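Local coordinates for protein PEPTIDE N-myristoyltransferase (Saccharomyces cerevisiae, PDB 1IIC) that catalyses the transfer of myristate from myristoyl-CoA to the N-terminal glycine of protein substrates, and is held here with myristoyl-CoA bound, at residues K194-T202 with F301-L312; R331-L340 with D410-G418. All blocks are in the same frame, centred on the assembly; numbering follows the deposited sequence.

Both contacts belong to the C-terminal domain of the N-myristoyltransferase family, which like the N-terminal one falls in the acetyltransferase clan. Their centres are about 37 Å apart and their nearest atoms about 21 Å apart, so they do not touch. Along the chain they come in series: strand 311-322, which starts in contact 1, is followed by helix 334-357, which starts in contact 2. Each contact is centred more than 20 Å from the middle of the chain. In contact 1 the side chain of F301 is about 10 Å from the bound myristoyl-CoA; contact 2 packs segment 410-418, close to the C-terminus, beside the start of helix 334-357.

Contact 1. Residues K194-T202 with F301-L312; sequences KKLYEVDFT and FTILNNTKYKDL
K195 lies along one face of the Y309 ring, its CG 3.7 Å from the ring centroid in a CH-pi contact. The chain runs out extended, chi1 175° carrying CG away from the backbone N, and K195 NZ donates to D311 O at 2.7 Å. Lysine suits the place because its methylenes can lie on an aromatic face while the ammonium reaches polar partners, here also the carboxylate of D361. At the next position, L196 CD2 packs on L312 CD1, two leucines crossing at about a right angle. E198 receives two donors on a single oxygen: K308 NZ meets OE1 at 2.8 Å on the syn side, a salt bridge, while Y309 OH donates from well above the carboxylate plane. Y309 is thus held at its edge by E198 and between K195 on one face and its own neighbour K308 CG on the other.

These partners belong to the beta hairpin of strands 290-303 and 311-322, against whose connecting loop helix 193-198 ends. The loop is shaped by an Asx turn: N306 OD1 accepts from K308 N at 2.6 Å and also from Y309 N. The helix itself ends in a Schellman motif, F201 N bonding to L196 O and D200 N to Y197 O, with D200 at positive phi.

V199, just past the helix, is branched and apolar, which lets CG1 meet Y309 CD1 at 3.7 Å while CB faces I303 CD1. The turn then brings F201 to L312, whose CD2 sits 3.6 Å above the plane of the F201 ring, over its centre. F201 CZ reaches the edge of the F301 ring, 3.7 Å from CD1, and both phenylalanines also pack against F78.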
loop_
_atom_site.group_PDB
_atom_site.type_symbol
_atom_site.label_atom_id
_atom_site.label_comp_id
_atom_site.label_asym_id
_atom_site.label_seq_id
_atom_site.Cartn_x
_atom_site.Cartn_y
_atom_site.Cartn_z
ATOM N N LYS A 194 -6.215 -13.300 -21.220
ATOM C CA LYS A 194 -6.607 -12.810 -22.533
ATOM C C LYS A 194 -6.783 -11.295 -22.582
ATOM O O LYS A 194 -6.283 -10.647 -23.489
ATOM C CB LYS A 194 -7.881 -13.512 -23.005
ATOM C CG LYS A 194 -8.171 -13.296 -24.485
ATOM C CD LYS A 194 -9.364 -14.120 -24.959
ATOM C CE LYS A 194 -9.614 -13.910 -26.445
ATOM N NZ LYS A 194 -8.421 -14.288 -27.255
ATOM N N LYS A 195 -7.482 -10.727 -21.603
ATOM C CA LYS A 195 -7.692 -9.279 -21.568
ATOM C C LYS A 195 -6.414 -8.509 -21.249
ATOM O O LYS A 195 -6.176 -7.446 -21.817
ATOM C CB LYS A 195 -8.771 -8.914 -20.545
ATOM C CG LYS A 195 -8.981 -7.417 -20.349
ATOM C CD LYS A 195 -10.057 -7.142 -19.303
ATOM C CE LYS A 195 -10.276 -5.657 -19.091
ATOM N NZ LYS A 195 -11.326 -5.352 -18.049
ATOM N N LEU A 196 -5.601 -9.020 -20.328
ATOM C CA LEU A 196 -4.349 -8.345 -19.986
ATOM C C LEU A 196 -3.482 -8.230 -21.237
ATOM O O LEU A 196 -2.850 -7.201 -21.487
ATOM C CB LEU A 196 -3.578 -9.129 -18.917
ATOM C CG LEU A 196 -4.136 -9.083 -17.494
ATOM C CD1 LEU A 196 -3.328 -10.018 -16.591
ATOM C CD2 LEU A 196 -4.074 -7.647 -16.967
ATOM N N TYR A 197 -3.458 -9.301 -22.022
ATOM C CA TYR A 197 -2.663 -9.322 -23.234
ATOM C C TYR A 197 -3.186 -8.320 -24.259
ATOM O O TYR A 197 -2.416 -7.543 -24.823
ATOM C CB TYR A 197 -2.667 -10.718 -23.835
ATOM C CG TYR A 197 -1.824 -10.839 -25.080
ATOM C CD1 TYR A 197 -0.477 -10.509 -25.062
ATOM C CD2 TYR A 197 -2.375 -11.300 -26.274
ATOM C CE1 TYR A 197 0.308 -10.635 -26.210
ATOM C CE2 TYR A 197 -1.599 -11.432 -27.422
ATOM C CZ TYR A 197 -0.261 -11.101 -27.385
ATOM O OH TYR A 197 0.492 -11.241 -28.532
ATOM N N GLU A 198 -4.493 -8.333 -24.495
ATOM C CA GLU A 198 -5.092 -7.418 -25.452
ATOM C C GLU A 198 -4.956 -5.935 -25.089
ATOM O O GLU A 198 -4.958 -5.083 -25.978
ATOM C CB GLU A 198 -6.557 -7.793 -25.680
ATOM C CG GLU A 198 -6.726 -8.828 -26.794
ATOM C CD GLU A 198 -8.110 -9.458 -26.843
ATOM O OE1 GLU A 198 -9.115 -8.727 -26.718
ATOM O OE2 GLU A 198 -8.188 -10.691 -27.023
ATOM N N VAL A 199 -4.838 -5.619 -23.797
ATOM C CA VAL A 199 -4.669 -4.223 -23.380
ATOM C C VAL A 199 -3.187 -3.987 -23.108
ATOM O O VAL A 199 -2.795 -3.029 -22.441
ATOM C CB VAL A 199 -5.477 -3.887 -22.108
ATOM C CG1 VAL A 199 -6.953 -4.182 -22.341
ATOM C CG2 VAL A 199 -4.927 -4.663 -20.911
ATOM N N ASP A 200 -2.380 -4.906 -23.624
ATOM C CA ASP A 200 -0.932 -4.857 -23.521
ATOM C C ASP A 200 -0.326 -4.765 -22.118
ATOM O O ASP A 200 0.644 -4.038 -21.905
ATOM C CB ASP A 200 -0.410 -3.710 -24.389
ATOM C CG ASP A 200 1.044 -3.884 -24.764
ATOM O OD1 ASP A 200 1.421 -5.027 -25.108
ATOM O OD2 ASP A 200 1.801 -2.885 -24.729
ATOM N N PHE A 201 -0.883 -5.504 -21.162
ATOM C CA PHE A 201 -0.329 -5.495 -19.813
ATOM C C PHE A 201 0.558 -6.705 -19.530
ATOM O O PHE A 201 1.276 -6.727 -18.533
ATOM C CB PHE A 201 -1.438 -5.368 -18.763
ATOM C CG PHE A 201 -1.637 -3.953 -18.282
ATOM C CD1 PHE A 201 -1.923 -2.934 -19.185
ATOM C CD2 PHE A 201 -1.474 -3.626 -16.940
ATOM C CE1 PHE A 201 -2.037 -1.606 -18.765
ATOM C CE2 PHE A 201 -1.589 -2.302 -16.513
ATOM C CZ PHE A 201 -1.870 -1.288 -17.437
ATOM N N THR A 202 0.507 -7.701 -20.408
ATOM C CA THR A 202 1.346 -8.901 -20.288
ATOM C C THR A 202 1.751 -9.303 -21.700
ATOM O O THR A 202 1.081 -8.940 -22.670
ATOM C CB THR A 202 0.598 -10.109 -19.642
ATOM O OG1 THR A 202 0.121 -9.748 -18.343
ATOM C CG2 THR A 202 1.542 -11.305 -19.489
ATOM N N PHE A 301 -7.843 0.780 -13.288
ATOM C CA PHE A 301 -7.178 1.667 -14.236
ATOM C C PHE A 301 -8.216 1.922 -15.316
ATOM O O PHE A 301 -9.093 1.093 -15.543
ATOM C CB PHE A 301 -5.980 0.982 -14.917
ATOM C CG PHE A 301 -4.686 1.084 -14.160
ATOM C CD1 PHE A 301 -3.561 0.412 -14.615
ATOM C CD2 PHE A 301 -4.585 1.849 -13.006
ATOM C CE1 PHE A 301 -2.347 0.496 -13.929
ATOM C CE2 PHE A 301 -3.381 1.941 -12.318
ATOM C CZ PHE A 301 -2.260 1.263 -12.779
ATOM N N THR A 302 -8.121 3.066 -15.981
ATOM C CA THR A 302 -9.022 3.367 -17.087
ATOM C C THR A 302 -8.174 3.024 -18.309
ATOM O O THR A 302 -6.991 3.369 -18.355
ATOM C CB THR A 302 -9.418 4.869 -17.134
ATOM O OG1 THR A 302 -10.303 5.173 -16.045
ATOM C CG2 THR A 302 -10.116 5.204 -18.447
ATOM N N ILE A 303 -8.752 2.321 -19.277
ATOM C CA ILE A 303 -8.014 1.948 -20.483
ATOM C C ILE A 303 -8.329 2.965 -21.580
ATOM O O ILE A 303 -9.467 3.424 -21.705
ATOM C CB ILE A 303 -8.399 0.523 -20.962
ATOM C CG1 ILE A 303 -8.096 -0.496 -19.857
ATOM C CG2 ILE A 303 -7.608 0.150 -22.231
ATOM C CD1 ILE A 303 -6.604 -0.762 -19.624
ATOM N N LEU A 304 -7.316 3.316 -22.367
ATOM C CA LEU A 304 -7.488 4.300 -23.432
ATOM C C LEU A 304 -7.221 3.721 -24.816
ATOM O O LEU A 304 -6.457 2.768 -24.964
ATOM C CB LEU A 304 -6.545 5.493 -23.212
ATOM C CG LEU A 304 -6.532 6.235 -21.866
ATOM C CD1 LEU A 304 -5.437 7.288 -21.884
ATOM C CD2 LEU A 304 -7.887 6.889 -21.602
ATOM N N ASN A 305 -7.865 4.308 -25.819
ATOM C CA ASN A 305 -7.688 3.912 -27.214
ATOM C C ASN A 305 -7.975 2.454 -27.561
ATOM O O ASN A 305 -7.408 1.928 -28.515
ATOM C CB ASN A 305 -6.265 4.262 -27.655
ATOM C CG ASN A 305 -5.928 5.723 -27.413
ATOM O OD1 ASN A 305 -4.818 6.053 -26.997
ATOM N ND2 ASN A 305 -6.886 6.604 -27.681
ATOM N N ASN A 306 -8.845 1.800 -26.801
ATOM C CA ASN A 306 -9.173 0.416 -27.099
ATOM C C ASN A 306 -10.663 0.278 -27.333
ATOM O O ASN A 306 -11.476 0.687 -26.501
ATOM C CB ASN A 306 -8.736 -0.519 -25.973
ATOM C CG ASN A 306 -8.817 -1.988 -26.377
ATOM O OD1 ASN A 306 -9.891 -2.501 -26.688
ATOM N ND2 ASN A 306 -7.674 -2.659 -26.386
ATOM N N THR A 307 -10.999 -0.314 -28.476
ATOM C CA THR A 307 -12.376 -0.523 -28.908
ATOM C C THR A 307 -13.108 -1.575 -28.083
ATOM O O THR A 307 -14.332 -1.535 -27.966
ATOM C CB THR A 307 -12.427 -0.970 -30.394
ATOM O OG1 THR A 307 -11.784 0.009 -31.218
ATOM C CG2 THR A 307 -13.866 -1.147 -30.854
ATOM N N LYS A 308 -12.362 -2.521 -27.519
ATOM C CA LYS A 308 -12.985 -3.593 -26.750
ATOM C C LYS A 308 -13.074 -3.365 -25.238
ATOM O O LYS A 308 -14.052 -3.775 -24.605
ATOM C CB LYS A 308 -12.266 -4.923 -27.024
ATOM C CG LYS A 308 -13.036 -6.142 -26.503
ATOM C CD LYS A 308 -12.200 -7.420 -26.528
ATOM C CE LYS A 308 -12.453 -8.276 -27.751
ATOM N NZ LYS A 308 -11.615 -9.509 -27.675
ATOM N N TYR A 309 -12.063 -2.721 -24.658
ATOM C CA TYR A 309 -12.075 -2.477 -23.216
ATOM C C TYR A 309 -11.775 -1.026 -22.885
ATOM O O TYR A 309 -11.052 -0.354 -23.614
ATOM C CB TYR A 309 -11.026 -3.341 -22.501
ATOM C CG TYR A 309 -10.943 -4.784 -22.937
ATOM C CD1 TYR A 309 -10.107 -5.169 -23.984
ATOM C CD2 TYR A 309 -11.673 -5.775 -22.281
ATOM C CE1 TYR A 309 -9.999 -6.504 -24.365
ATOM C CE2 TYR A 309 -11.572 -7.112 -22.651
ATOM C CZ TYR A 309 -10.733 -7.468 -23.692
ATOM O OH TYR A 309 -10.627 -8.786 -24.068
ATOM N N LYS A 310 -12.322 -0.541 -21.778
ATOM C CA LYS A 310 -12.058 0.831 -21.354
ATOM C C LYS A 310 -11.717 0.897 -19.870
ATOM O O LYS A 310 -11.496 1.979 -19.328
ATOM C CB LYS A 310 -13.250 1.741 -21.656
ATOM C CG LYS A 310 -13.531 1.905 -23.145
ATOM C CD LYS A 310 -14.357 3.157 -23.429
ATOM C CE LYS A 310 -15.589 3.240 -22.531
ATOM N NZ LYS A 310 -16.369 1.967 -22.518
ATOM N N ASP A 311 -11.663 -0.269 -19.229
ATOM C CA ASP A 311 -11.352 -0.376 -17.805
ATOM C C ASP A 311 -10.630 -1.683 -17.519
ATOM O O ASP A 311 -10.884 -2.691 -18.172
ATOM C CB ASP A 311 -12.637 -0.311 -16.979
ATOM C CG ASP A 311 -13.270 1.068 -17.002
ATOM O OD1 ASP A 311 -12.731 1.981 -16.339
ATOM O OD2 ASP A 311 -14.295 1.245 -17.695
ATOM N N LEU A 312 -9.733 -1.660 -16.537
ATOM C CA LEU A 312 -8.974 -2.844 -16.152
ATOM C C LEU A 312 -9.053 -3.032 -14.643
ATOM O O LEU A 312 -8.663 -2.143 -13.890
ATOM C CB LEU A 312 -7.509 -2.686 -16.560
ATOM C CG LEU A 312 -6.570 -3.857 -16.263
ATOM C CD1 LEU A 312 -7.012 -5.087 -17.040
ATOM C CD2 LEU A 312 -5.153 -3.469 -16.654
#

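Contact 2. Residues R331-L340 with D410-G418; sequences RFDPKATKAL and DIKRRSNVG
Two arginines, R331 and R414, come at each other from opposite directions, R331 NE only 3.4 Å from R414 NH2, with their guanidinium planes 75° apart. The pairing of like charges is probably made tolerable by D370, whose carboxylate forms salt bridges with both. The setting is the N-terminal end of helix 334-357, where D333 is the N-cap and accepts from K335 N, packed against the irregular segment 410-418. An Asx turn at D410 opens that segment, its OD1 accepting from K412 N and R413 N.

R331 is extended from CG to NE, long enough to put NH2 on S415 O at 2.9 Å; the bond is nearly straight and lies in the guanidinium plane. A leucine in its place would probably leave S415 O without this donor and D370 with one fewer positive partner.

R414 bends at chi2 (112°) and chi3, which turns its guanidinium back toward the helix. There R414 NH1 bonds weakly to T337 OG1, at the guanidinium edge, and L340 CD1 packs near R414 NH2. F332 suits the place because its ring carbons can lie against guanidinium faces: CE2 over the rim of one R414 face, planes 56° apart, and CZ over the rim of R331; the ring edge meets R413 O, 3.3 Å from CE2. A water closes the arrangement, accepting from R414 NH2 at 2.9 Å and donating to R331 O at 2.7 Å.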
loop_
_atom_site.group_PDB
_atom_site.type_symbol
_atom_site.label_atom_id
_atom_site.label_comp_id
_atom_site.label_asym_id
_atom_site.label_seq_id
_atom_site.Cartn_x
_atom_site.Cartn_y
_atom_site.Cartn_z
ATOM N N ARG A 331 9.605 -18.966 14.150
ATOM C CA ARG A 331 9.044 -18.722 12.827
ATOM C C ARG A 331 9.846 -19.384 11.697
ATOM O O ARG A 331 9.272 -19.884 10.729
ATOM C CB ARG A 331 8.983 -17.210 12.582
ATOM C CG ARG A 331 8.674 -16.801 11.146
ATOM C CD ARG A 331 8.840 -15.299 10.969
ATOM N NE ARG A 331 8.585 -14.862 9.597
ATOM C CZ ARG A 331 8.811 -13.626 9.152
ATOM N NH1 ARG A 331 9.303 -12.701 9.971
ATOM N NH2 ARG A 331 8.541 -13.314 7.889
ATOM N N PHE A 332 11.166 -19.390 11.823
ATOM C CA PHE A 332 12.014 -19.966 10.782
ATOM C C PHE A 332 12.334 -21.444 10.927
ATOM O O PHE A 332 13.134 -22.008 10.176
ATOM C CB PHE A 332 13.284 -19.130 10.641
ATOM C CG PHE A 332 13.007 -17.727 10.207
ATOM C CD1 PHE A 332 13.028 -16.683 11.124
ATOM C CD2 PHE A 332 12.642 -17.458 8.885
ATOM C CE1 PHE A 332 12.685 -15.385 10.736
ATOM C CE2 PHE A 332 12.295 -16.170 8.483
ATOM C CZ PHE A 332 12.317 -15.129 9.413
ATOM N N ASP A 333 11.697 -22.066 11.906
ATOM C CA ASP A 333 11.836 -23.490 12.130
ATOM C C ASP A 333 11.296 -24.067 10.813
ATOM O O ASP A 333 10.207 -23.700 10.373
ATOM C CB ASP A 333 10.942 -23.880 13.307
ATOM C CG ASP A 333 10.947 -25.363 13.590
ATOM O OD1 ASP A 333 11.394 -26.143 12.723
ATOM O OD2 ASP A 333 10.487 -25.743 14.686
ATOM N N PRO A 334 12.063 -24.946 10.149
ATOM C CA PRO A 334 11.585 -25.517 8.886
ATOM C C PRO A 334 10.204 -26.170 8.941
ATOM O O PRO A 334 9.534 -26.289 7.918
ATOM C CB PRO A 334 12.705 -26.492 8.492
ATOM C CG PRO A 334 13.460 -26.727 9.768
ATOM C CD PRO A 334 13.436 -25.387 10.431
ATOM N N LYS A 335 9.772 -26.583 10.128
ATOM C CA LYS A 335 8.451 -27.185 10.270
ATOM C C LYS A 335 7.382 -26.111 10.281
ATOM O O LYS A 335 6.309 -26.277 9.698
ATOM C CB LYS A 335 8.356 -27.989 11.558
ATOM C CG LYS A 335 9.013 -29.329 11.468
ATOM C CD LYS A 335 8.659 -30.200 12.650
ATOM C CE LYS A 335 9.339 -31.562 12.551
ATOM N NZ LYS A 335 9.194 -32.216 11.209
ATOM N N ALA A 336 7.672 -25.014 10.971
ATOM C CA ALA A 336 6.732 -23.906 11.048
ATOM C C ALA A 336 6.559 -23.354 9.633
ATOM O O ALA A 336 5.448 -23.056 9.205
ATOM C CB ALA A 336 7.273 -22.836 11.969
ATOM N N THR A 337 7.669 -23.235 8.910
ATOM C CA THR A 337 7.648 -22.733 7.544
ATOM C C THR A 337 6.774 -23.615 6.633
ATOM O O THR A 337 5.936 -23.109 5.892
ATOM C CB THR A 337 9.087 -22.653 6.981
ATOM O OG1 THR A 337 9.878 -21.818 7.835
ATOM C CG2 THR A 337 9.091 -22.074 5.574
ATOM N N LYS A 338 6.956 -24.930 6.696
ATOM C CA LYS A 338 6.170 -25.835 5.861
ATOM C C LYS A 338 4.671 -25.730 6.160
ATOM O O LYS A 338 3.848 -25.669 5.244
ATOM C CB LYS A 338 6.616 -27.282 6.054
ATOM C CG LYS A 338 5.954 -28.225 5.072
ATOM C CD LYS A 338 6.157 -29.679 5.441
ATOM C CE LYS A 338 5.394 -30.583 4.470
ATOM N NZ LYS A 338 5.427 -31.989 4.918
ATOM N N ALA A 339 4.316 -25.722 7.439
ATOM C CA ALA A 339 2.918 -25.611 7.812
ATOM C C ALA A 339 2.318 -24.284 7.321
ATOM O O ALA A 339 1.205 -24.267 6.803
ATOM C CB ALA A 339 2.772 -25.733 9.320
ATOM N N LEU A 340 3.058 -23.185 7.484
ATOM C CA LEU A 340 2.609 -21.852 7.060
ATOM C C LEU A 340 2.476 -21.754 5.538
ATOM O O LEU A 340 1.499 -21.206 5.023
ATOM C CB LEU A 340 3.593 -20.776 7.531
ATOM C CG LEU A 340 3.141 -19.323 7.813
ATOM C CD1 LEU A 340 4.163 -18.366 7.227
ATOM C CD2 LEU A 340 1.757 -19.024 7.257
ATOM N N ASP A 410 13.232 -14.236 -1.997
ATOM C CA ASP A 410 13.977 -14.969 -0.977
ATOM C C ASP A 410 12.958 -15.780 -0.190
ATOM O O ASP A 410 12.345 -15.291 0.761
ATOM C CB ASP A 410 14.730 -14.027 -0.032
ATOM C CG ASP A 410 15.595 -14.784 0.979
ATOM O OD1 ASP A 410 15.163 -15.853 1.461
ATOM O OD2 ASP A 410 16.704 -14.308 1.300
ATOM N N ILE A 411 12.774 -17.028 -0.592
ATOM C CA ILE A 411 11.809 -17.885 0.073
ATOM C C ILE A 411 12.188 -18.413 1.457
ATOM O O ILE A 411 11.333 -18.941 2.169
ATOM C CB ILE A 411 11.418 -19.085 -0.832
ATOM C CG1 ILE A 411 12.659 -19.843 -1.303
ATOM C CG2 ILE A 411 10.674 -18.580 -2.058
ATOM C CD1 ILE A 411 13.437 -20.542 -0.211
ATOM N N LYS A 412 13.448 -18.271 1.863
ATOM C CA LYS A 412 13.816 -18.794 3.172
ATOM C C LYS A 412 13.779 -17.783 4.315
ATOM O O LYS A 412 13.512 -18.158 5.453
ATOM C CB LYS A 412 15.181 -19.485 3.114
ATOM C CG LYS A 412 16.385 -18.580 3.109
ATOM C CD LYS A 412 17.667 -19.368 2.866
ATOM C CE LYS A 412 17.715 -19.936 1.454
ATOM N NZ LYS A 412 19.077 -20.494 1.146
ATOM N N ARG A 413 14.044 -16.514 4.028
ATOM C CA ARG A 413 13.988 -15.477 5.054
ATOM C C ARG A 413 12.681 -14.689 4.910
ATOM O O ARG A 413 12.175 -14.108 5.867
ATOM C CB ARG A 413 15.164 -14.514 4.905
ATOM C CG ARG A 413 16.508 -15.105 5.195
ATOM C CD ARG A 413 17.575 -14.137 4.727
ATOM N NE ARG A 413 18.913 -14.703 4.863
ATOM C CZ ARG A 413 19.955 -14.353 4.111
ATOM N NH1 ARG A 413 19.818 -13.431 3.162
ATOM N NH2 ARG A 413 21.136 -14.929 4.306
ATOM N N ARG A 414 12.134 -14.686 3.701
ATOM C CA ARG A 414 10.907 -13.947 3.426
ATOM C C ARG A 414 11.127 -12.471 3.781
ATOM O O ARG A 414 12.184 -11.912 3.471
ATOM C CB ARG A 414 9.730 -14.549 4.211
ATOM C CG ARG A 414 9.371 -15.972 3.744
ATOM C CD ARG A 414 9.684 -17.026 4.811
ATOM N NE ARG A 414 8.707 -16.961 5.893
ATOM C CZ ARG A 414 8.672 -17.796 6.931
ATOM N NH1 ARG A 414 9.576 -18.765 7.029
ATOM N NH2 ARG A 414 7.719 -17.675 7.855
ATOM N N SER A 415 10.168 -11.838 4.446
ATOM C CA SER A 415 10.335 -10.427 4.771
ATOM C C SER A 415 9.896 -10.056 6.162
ATOM O O SER A 415 9.037 -10.704 6.758
ATOM C CB SER A 415 9.577 -9.544 3.771
ATOM O OG SER A 415 9.653 -8.169 4.142
ATOM N N ASN A 416 10.494 -8.989 6.668
ATOM C CA ASN A 416 10.173 -8.494 7.985
ATOM C C ASN A 416 9.382 -7.222 7.877
ATOM O O ASN A 416 9.125 -6.558 8.882
ATOM C CB ASN A 416 11.448 -8.284 8.795
ATOM C CG ASN A 416 11.804 -9.504 9.588
ATOM O OD1 ASN A 416 12.957 -9.708 9.959
ATOM N ND2 ASN A 416 10.803 -10.333 9.853
ATOM N N VAL A 417 9.000 -6.887 6.643
ATOM C CA VAL A 417 8.171 -5.716 6.388
ATOM C C VAL A 417 6.738 -6.228 6.542
ATOM O O VAL A 417 6.277 -7.044 5.736
ATOM C CB VAL A 417 8.352 -5.171 4.945
ATOM C CG1 VAL A 417 7.384 -4.024 4.703
ATOM C CG2 VAL A 417 9.795 -4.702 4.730
ATOM N N GLY A 418 6.042 -5.755 7.572
ATOM C CA GLY A 418 4.679 -6.200 7.809
ATOM C C GLY A 418 3.612 -5.219 7.372
ATOM O O GLY A 418 2.445 -5.583 7.216
HETATM O O HOH W 1 6.918 -19.939 9.436
#